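Local structure of aspartate carbamoyltransferase (Leishmania major, 7K46) at residues A[118-121]-A[122-126]; A[139-142]-A[143-146]; A[310-313]-A[314-318]. The protein probably catalyses the transfer of a carbamoyl group from carbamoyl phosphate to aspartate, an early step of pyrimidine biosynthesis. All coordinates share one frame; numbering follows the deposited sequence. Where two conformers were deposited one is given.

Interaction 1 of 3, residues A[118-121]-A[122-126]. With EDO (1,2-ethanediol), chain B.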
loop_
_atom_site.group_PDB
_atom_site.type_symbol
_atom_site.label_atom_id
_atom_site.label_comp_id
_atom_site.label_asym_id
_atom_site.label_seq_id
_atom_site.Cartn_x
_atom_site.Cartn_y
_atom_site.Cartn_z
ATOM N N GLU A 118 20.234 14.082 11.029
ATOM C CA GLU A 118 20.155 15.242 10.140
ATOM C C GLU A 118 18.881 15.233 9.304
ATOM O O GLU A 118 18.323 16.295 8.996
ATOM C CB GLU A 118 21.370 15.276 9.210
ATOM C CG GLU A 118 22.696 15.536 9.898
ATOM C CD GLU A 118 23.318 14.293 10.516
ATOM O OE1 GLU A 118 22.651 13.238 10.580
ATOM O OE2 GLU A 118 24.492 14.380 10.939
ATOM N N ALA A 119 18.419 14.048 8.903
ATOM C CA ALA A 119 17.225 13.976 8.063
ATOM C C ALA A 119 15.999 14.519 8.788
ATOM O O ALA A 119 15.182 15.237 8.195
ATOM C CB ALA A 119 16.983 12.538 7.619
ATOM N N LEU A 120 15.844 14.182 10.073
ATOM C CA LEU A 120 14.705 14.700 10.821
ATOM C C LEU A 120 14.788 16.219 10.945
ATOM O O LEU A 120 13.761 16.908 10.849
ATOM C CB LEU A 120 14.629 14.039 12.198
ATOM C CG LEU A 120 13.440 14.397 13.087
ATOM C CD1 LEU A 120 12.102 14.057 12.413
ATOM C CD2 LEU A 120 13.559 13.673 14.429
ATOM N N GLU A 121 16.000 16.747 11.181
ATOM C CA GLU A 121 16.221 18.195 11.214
ATOM C C GLU A 121 15.749 18.838 9.918
ATOM O O GLU A 121 14.952 19.788 9.915
ATOM C CB GLU A 121 17.711 18.517 11.408
ATOM C CG GLU A 121 18.434 17.901 12.594
ATOM C CD GLU A 121 19.955 18.074 12.490
ATOM O OE1 GLU A 121 20.414 18.852 11.623
ATOM O OE2 GLU A 121 20.692 17.425 13.261
ATOM N N GLN A 122 16.260 18.327 8.797
ATOM C CA GLN A 122 15.926 18.876 7.489
ATOM C C GLN A 122 14.432 18.807 7.224
ATOM O O GLN A 122 13.848 19.749 6.671
ATOM C CB GLN A 122 16.693 18.118 6.414
ATOM C CG GLN A 122 18.194 18.306 6.493
ATOM C CD GLN A 122 18.932 17.302 5.640
ATOM O OE1 GLN A 122 18.319 16.430 5.022
ATOM N NE2 GLN A 122 20.255 17.408 5.608
ATOM N N ALA A 123 13.800 17.691 7.596
ATOM C CA ALA A 123 12.367 17.540 7.369
ATOM C C ALA A 123 11.578 18.559 8.181
ATOM O O ALA A 123 10.690 19.244 7.656
ATOM C CB ALA A 123 11.929 16.113 7.708
ATOM N N MET A 124 11.895 18.684 9.471
ATOM C CA MET A 124 11.180 19.651 10.295
ATOM C C MET A 124 11.480 21.090 9.893
ATOM O O MET A 124 10.681 21.978 10.201
ATOM C CB MET A 124 11.500 19.411 11.772
ATOM C CG MET A 124 10.875 18.095 12.275
ATOM S SD MET A 124 10.946 17.905 14.066
ATOM C CE MET A 124 12.689 18.207 14.361
ATOM N N SER A 125 12.591 21.338 9.193
ATOM C CA SER A 125 12.907 22.699 8.769
ATOM C C SER A 125 11.925 23.228 7.726
ATOM O O SER A 125 11.837 24.448 7.544
ATOM C CB SER A 125 14.341 22.773 8.222
ATOM O OG SER A 125 14.421 22.391 6.850
ATOM N N VAL A 126 11.206 22.350 7.025
ATOM C CA VAL A 126 10.255 22.778 6.003
ATOM C C VAL A 126 8.852 22.231 6.211
ATOM O O VAL A 126 7.903 22.742 5.589
ATOM C CB VAL A 126 10.755 22.399 4.587
ATOM C CG1 VAL A 126 12.099 23.061 4.273
ATOM C CG2 VAL A 126 10.814 20.871 4.414
HETATM C C1 EDO B . 21.227 13.167 5.296
HETATM O O1 EDO B . 21.329 11.943 4.551
HETATM C C2 EDO B . 19.772 13.619 5.339
HETATM O O2 EDO B . 19.243 13.757 4.010
#
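The backbone N of Gln122 donates to Glu118 O at 2.9 Å, and the N-H...O angle of 170° makes this a nearly straight bond. It is one of four consecutive i to i+4 bonds here: Ala123 to Ala119, Met124 to Leu120 and Ser125 to Glu121 repeat it. The last is bent, with Ser125 N meeting Glu121 O at an angle of 133°. Ser125 then turns its hydroxyl back along the helix. With chi1 at 84° its OG stands between the backbone N and the carbonyl carbon, and from there OG donates to Gln122 O at 2.7 Å.

This stretch belongs to helix 117-126, the crossover helix of the beta-alpha-beta unit formed with strands 109-113 and 131-133, in the part of the protein assigned to carbamoyl phosphate binding. Its apolar side carries Leu120 and Ala123, both packed on Leu112 and Ile131 of those strands, while Ala123 also meets Ile100 of helix 96-104. Along that side Met124 bends at its last torsion, bringing the methyl CE to 4.1 Å from Leu120 CG; the two side chains meet at a slant.

Gln122 follows a different course. Its side chain runs back past the preceding turn, where CG lies 3.2 Å from Glu118 O. The amide at its end reaches a 1,2-ethanediol molecule, whose O2 donates to Gln122 OE1 at 3.0 Å. The diol, probably from the crystallisation liquor, also rests against the backbone, with C2 3.7 Å from Ala119 CA. The chemistry is therefore divided: methyl and methylene groups fix the helix on its sheet, whereas the glutamine amide presents a polar acceptor that a small diol can use.

Interaction 2 of 3, residues A[139-142]-A[143-146]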
loop_
_atom_site.group_PDB
_atom_site.type_symbol
_atom_site.label_atom_id
_atom_site.label_comp_id
_atom_site.label_asym_id
_atom_site.label_seq_id
_atom_site.Cartn_x
_atom_site.Cartn_y
_atom_site.Cartn_z
ATOM N N GLY A 139 19.401 7.048 18.141
ATOM C CA GLY A 139 18.704 6.429 19.248
ATOM C C GLY A 139 17.404 7.096 19.639
ATOM O O GLY A 139 16.825 6.728 20.668
ATOM N N GLU A 140 16.926 8.066 18.860
ATOM C CA GLU A 140 15.639 8.697 19.138
ATOM C C GLU A 140 14.545 7.900 18.436
ATOM O O GLU A 140 14.413 7.936 17.204
ATOM C CB GLU A 140 15.648 10.165 18.721
ATOM C CG GLU A 140 16.666 11.006 19.516
ATOM C CD GLU A 140 16.313 11.163 20.997
ATOM O OE1 GLU A 140 15.164 10.859 21.390
ATOM O OE2 GLU A 140 17.196 11.599 21.769
ATOM N N HIS A 141 13.772 7.169 19.228
ATOM C CA HIS A 141 12.703 6.301 18.735
ATOM C C HIS A 141 11.547 6.498 19.706
ATOM O O HIS A 141 11.264 5.637 20.546
ATOM C CB HIS A 141 13.191 4.849 18.675
ATOM C CG HIS A 141 12.323 3.913 17.883
ATOM N ND1 HIS A 141 11.015 4.191 17.548
ATOM C CD2 HIS A 141 12.581 2.674 17.390
ATOM C CE1 HIS A 141 10.509 3.175 16.867
ATOM N NE2 HIS A 141 11.439 2.239 16.760
ATOM N N PRO A 142 10.896 7.672 19.659
ATOM C CA PRO A 142 10.007 8.052 20.768
ATOM C C PRO A 142 8.863 7.087 20.998
ATOM O O PRO A 142 8.508 6.860 22.160
ATOM C CB PRO A 142 9.506 9.452 20.355
ATOM C CG PRO A 142 9.821 9.575 18.874
ATOM C CD PRO A 142 11.097 8.794 18.724
ATOM N N THR A 143 8.280 6.497 19.939
ATOM C CA THR A 143 7.156 5.596 20.181
ATOM C C THR A 143 7.616 4.237 20.704
ATOM O O THR A 143 6.860 3.588 21.430
ATOM C CB THR A 143 6.276 5.439 18.931
ATOM O OG1 THR A 143 7.013 4.836 17.863
ATOM C CG2 THR A 143 5.737 6.787 18.475
ATOM N N GLN A 144 8.848 3.807 20.401
ATOM C CA GLN A 144 9.380 2.609 21.060
ATOM C C GLN A 144 9.582 2.851 22.556
ATOM O O GLN A 144 9.179 2.032 23.387
ATOM C CB GLN A 144 10.696 2.165 20.411
ATOM C CG GLN A 144 11.234 0.847 20.997
ATOM C CD GLN A 144 10.448 -0.357 20.493
ATOM O OE1 GLN A 144 10.302 -0.532 19.289
ATOM N NE2 GLN A 144 9.926 -1.177 21.410
ATOM N N ALA A 145 10.228 3.964 22.921
ATOM C CA ALA A 145 10.385 4.285 24.341
ATOM C C ALA A 145 9.035 4.321 25.052
ATOM O O ALA A 145 8.871 3.748 26.135
ATOM C CB ALA A 145 11.101 5.628 24.505
ATOM N N LEU A 146 8.054 4.999 24.454
ATOM C CA LEU A 146 6.760 5.164 25.106
ATOM C C LEU A 146 5.992 3.846 25.172
ATOM O O LEU A 146 5.337 3.557 26.180
ATOM C CB LEU A 146 5.946 6.229 24.375
ATOM C CG LEU A 146 6.499 7.631 24.640
ATOM C CD1 LEU A 146 5.861 8.609 23.667
ATOM C CD2 LEU A 146 6.226 8.045 26.072
HETATM O O HOH W 1 9.173 6.224 17.284
#
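A chi1 of -166°, with CG anti to the backbone N, swings the His141 imidazole over Gln144 CB, which the first helical turn holds in place. The resulting CH-pi contact is well centred: Gln144 CB lies 3.4 Å from the centroid of the His141 ring and only 7° off its normal. Beyond CB the glutamine bends at chi2, leaving its amide nearly perpendicular to the imidazole, and Gln144 NE2 is hydrogen-bonded to Asp148 one turn further on.

His141 holds the N-cap position of helix 142-156. Its carbonyl O accepts from Ala145 N at 3.1 Å, and Pro142 O takes Leu146 N in the next such bond, at 3.0 Å. The sequence His-Pro-Thr-Gln matches the HPxQ signature of carbamoyltransferases. In relatives its histidine and glutamine belong to the carbamoyl phosphate site, and a similar role is probable here.

A water molecule joins the cap to the first turn. It lies in the plane of the His141 ring, 2.8 Å from ND1, accepts from Thr143 N at 2.8 Å, and is hydrogen-bonded to Thr143 OG1 at 2.6 Å. Thr143 OG1 itself lies near the ring plane, at the edge, 4.0 Å from His141 CE1. It has a second partner in Arg318 NH2 of helix 309-326, on which the side chain of Leu146 also packs, against Met317 and Ile321.

Interaction 3 of 3, residues A[310-313]-A[314-318]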
loop_
_atom_site.group_PDB
_atom_site.type_symbol
_atom_site.label_atom_id
_atom_site.label_comp_id
_atom_site.label_asym_id
_atom_site.label_seq_id
_atom_site.Cartn_x
_atom_site.Cartn_y
_atom_site.Cartn_z
ATOM N N GLN A 310 3.908 -6.623 24.059
ATOM C CA GLN A 310 4.592 -5.339 23.914
ATOM C C GLN A 310 4.263 -4.673 22.573
ATOM O O GLN A 310 4.060 -3.451 22.503
ATOM C CB GLN A 310 6.099 -5.596 24.069
ATOM C CG GLN A 310 7.038 -4.400 24.070
ATOM C CD GLN A 310 8.477 -4.822 24.382
ATOM O OE1 GLN A 310 8.724 -5.966 24.784
ATOM N NE2 GLN A 310 9.423 -3.895 24.227
ATOM N N MET A 311 4.199 -5.462 21.496
ATOM C CA MET A 311 3.866 -4.900 20.186
ATOM C C MET A 311 2.438 -4.389 20.134
ATOM O O MET A 311 2.160 -3.400 19.441
ATOM C CB MET A 311 4.083 -5.940 19.083
ATOM C CG MET A 311 5.554 -6.195 18.791
ATOM S SD MET A 311 5.783 -7.344 17.428
ATOM C CE MET A 311 5.473 -8.919 18.234
ATOM N N ARG A 312 1.515 -5.053 20.838
ATOM C CA ARG A 312 0.136 -4.581 20.857
ATOM C C ARG A 312 0.006 -3.315 21.700
ATOM O O ARG A 312 -0.747 -2.396 21.347
ATOM C CB ARG A 312 -0.787 -5.691 21.360
ATOM C CG ARG A 312 -2.274 -5.331 21.318
ATOM C CD ARG A 312 -3.134 -6.574 21.121
ATOM N NE ARG A 312 -4.564 -6.292 21.068
ATOM C CZ ARG A 312 -5.242 -6.098 19.945
ATOM N NH1 ARG A 312 -4.626 -6.019 18.773
ATOM N NH2 ARG A 312 -6.571 -5.987 19.996
ATOM N N TYR A 313 0.751 -3.226 22.804
ATOM C CA TYR A 313 0.845 -1.940 23.483
ATOM C C TYR A 313 1.390 -0.867 22.550
ATOM O O TYR A 313 0.961 0.288 22.626
ATOM C CB TYR A 313 1.705 -2.056 24.743
ATOM C CG TYR A 313 1.067 -2.912 25.810
ATOM C CD1 TYR A 313 -0.160 -2.566 26.361
ATOM C CD2 TYR A 313 1.700 -4.063 26.274
ATOM C CE1 TYR A 313 -0.760 -3.355 27.342
ATOM C CE2 TYR A 313 1.116 -4.857 27.257
ATOM C CZ TYR A 313 -0.116 -4.498 27.783
ATOM O OH TYR A 313 -0.685 -5.289 28.761
ATOM N N GLY A 314 2.303 -1.230 21.641
ATOM C CA GLY A 314 2.773 -0.265 20.656
ATOM C C GLY A 314 1.659 0.265 19.765
ATOM O O GLY A 314 1.602 1.463 19.472
ATOM N N LEU A 315 0.753 -0.618 19.331
ATOM C CA LEU A 315 -0.402 -0.167 18.556
ATOM C C LEU A 315 -1.201 0.889 19.320
ATOM O O LEU A 315 -1.523 1.953 18.784
ATOM C CB LEU A 315 -1.298 -1.361 18.200
ATOM C CG LEU A 315 -2.672 -1.000 17.610
ATOM C CD1 LEU A 315 -2.542 -0.416 16.196
ATOM C CD2 LEU A 315 -3.594 -2.228 17.595
ATOM N N PHE A 316 -1.527 0.619 20.582
ATOM C CA PHE A 316 -2.407 1.544 21.288
ATOM C C PHE A 316 -1.693 2.823 21.724
ATOM O O PHE A 316 -2.312 3.902 21.749
ATOM C CB PHE A 316 -3.068 0.809 22.452
ATOM C CG PHE A 316 -4.041 -0.243 21.989
ATOM C CD1 PHE A 316 -5.151 0.120 21.243
ATOM C CD2 PHE A 316 -3.820 -1.588 22.248
ATOM C CE1 PHE A 316 -6.042 -0.837 20.779
ATOM C CE2 PHE A 316 -4.700 -2.546 21.792
ATOM C CZ PHE A 316 -5.818 -2.165 21.052
ATOM N N MET A 317 -0.395 2.754 22.021
ATOM C CA MET A 317 0.341 3.988 22.283
ATOM C C MET A 317 0.382 4.867 21.041
ATOM O O MET A 317 0.221 6.091 21.123
ATOM C CB MET A 317 1.759 3.667 22.771
ATOM C CG MET A 317 2.661 4.913 22.976
ATOM S SD MET A 317 1.985 6.143 24.122
ATOM C CE MET A 317 2.065 5.303 25.724
ATOM N N ARG A 318 0.581 4.262 19.871
ATOM C CA ARG A 318 0.630 5.073 18.662
ATOM C C ARG A 318 -0.740 5.643 18.312
ATOM O O ARG A 318 -0.826 6.764 17.803
ATOM C CB ARG A 318 1.211 4.247 17.517
ATOM C CG ARG A 318 2.712 4.019 17.704
ATOM C CD ARG A 318 3.309 3.084 16.647
ATOM N NE ARG A 318 4.749 2.984 16.865
ATOM C CZ ARG A 318 5.388 1.887 17.251
ATOM N NH1 ARG A 318 4.760 0.728 17.381
ATOM N NH2 ARG A 318 6.693 1.957 17.513
HETATM O O HOH W 2 4.516 -2.155 18.065
#
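This is an i to i+4 side-chain contact within helix 309-326, the last helix of the chain, which packs against helices 23-41, 63-74 and 142-156 of the carbamoyl-phosphate-binding part. The backbone evidence is a regular run of alpha-helical bonds from Gly314, Leu315, Phe316 and Met317 to the carbonyls four residues earlier; Met317 N to Tyr313 O, at 2.9 Å, is the shortest.

Arg312 and Phe316 carry the side-chain contact. The arginine chain is extended from CG to NE and passes the phenyl ring at a slant, with Arg312 CG 3.7 Å from Phe316 CE2. That same CE2 stands 3.8 Å above one face of the guanidinium, displaced toward its rim. The two planes are turned 82° apart, which rules out a parallel stack. Leu315 runs alongside Arg312, its CD2 4.1 Å from Arg312 NH1.

Polar partners fix the guanidinium from outside: NE forms a salt bridge with Glu41, and NH1 donates to Ser105 O of a neighbouring subunit. Arg312 thus ties this helix both to helix 23-41 and to the subunit interface, where Tyr106 of that subunit packs on Arg312 and Leu315. Elsewhere on the helix, Tyr313 OH is hydrogen-bonded to Glu155. A water links Met311 O, to which it donates at 3.0 Å, with Arg318 about two turns further on, accepting a weak bond from NH1 in the guanidinium plane.

How the interactions relate
The three contacts follow one another along the chain. Interaction 1 lies on the peripheral helix 117-126, after which the chain continues through strand 131-133 and a loop to interaction 2, at the start of helix 142-156; their centres are about 18 Å apart and they do not touch. Interaction 3 lies near the C-terminus on helix 309-326; its centre is about 12 Å from that of interaction 2, and the two touch through polar and apolar contacts. The centres of interactions 1 and 3 are about 26 Å apart, their nearest atoms about 14 Å. The final helix, although it belongs with the aspartate-binding part, packs on the carbamoyl-phosphate-binding part, linking both halves beside the probable active site.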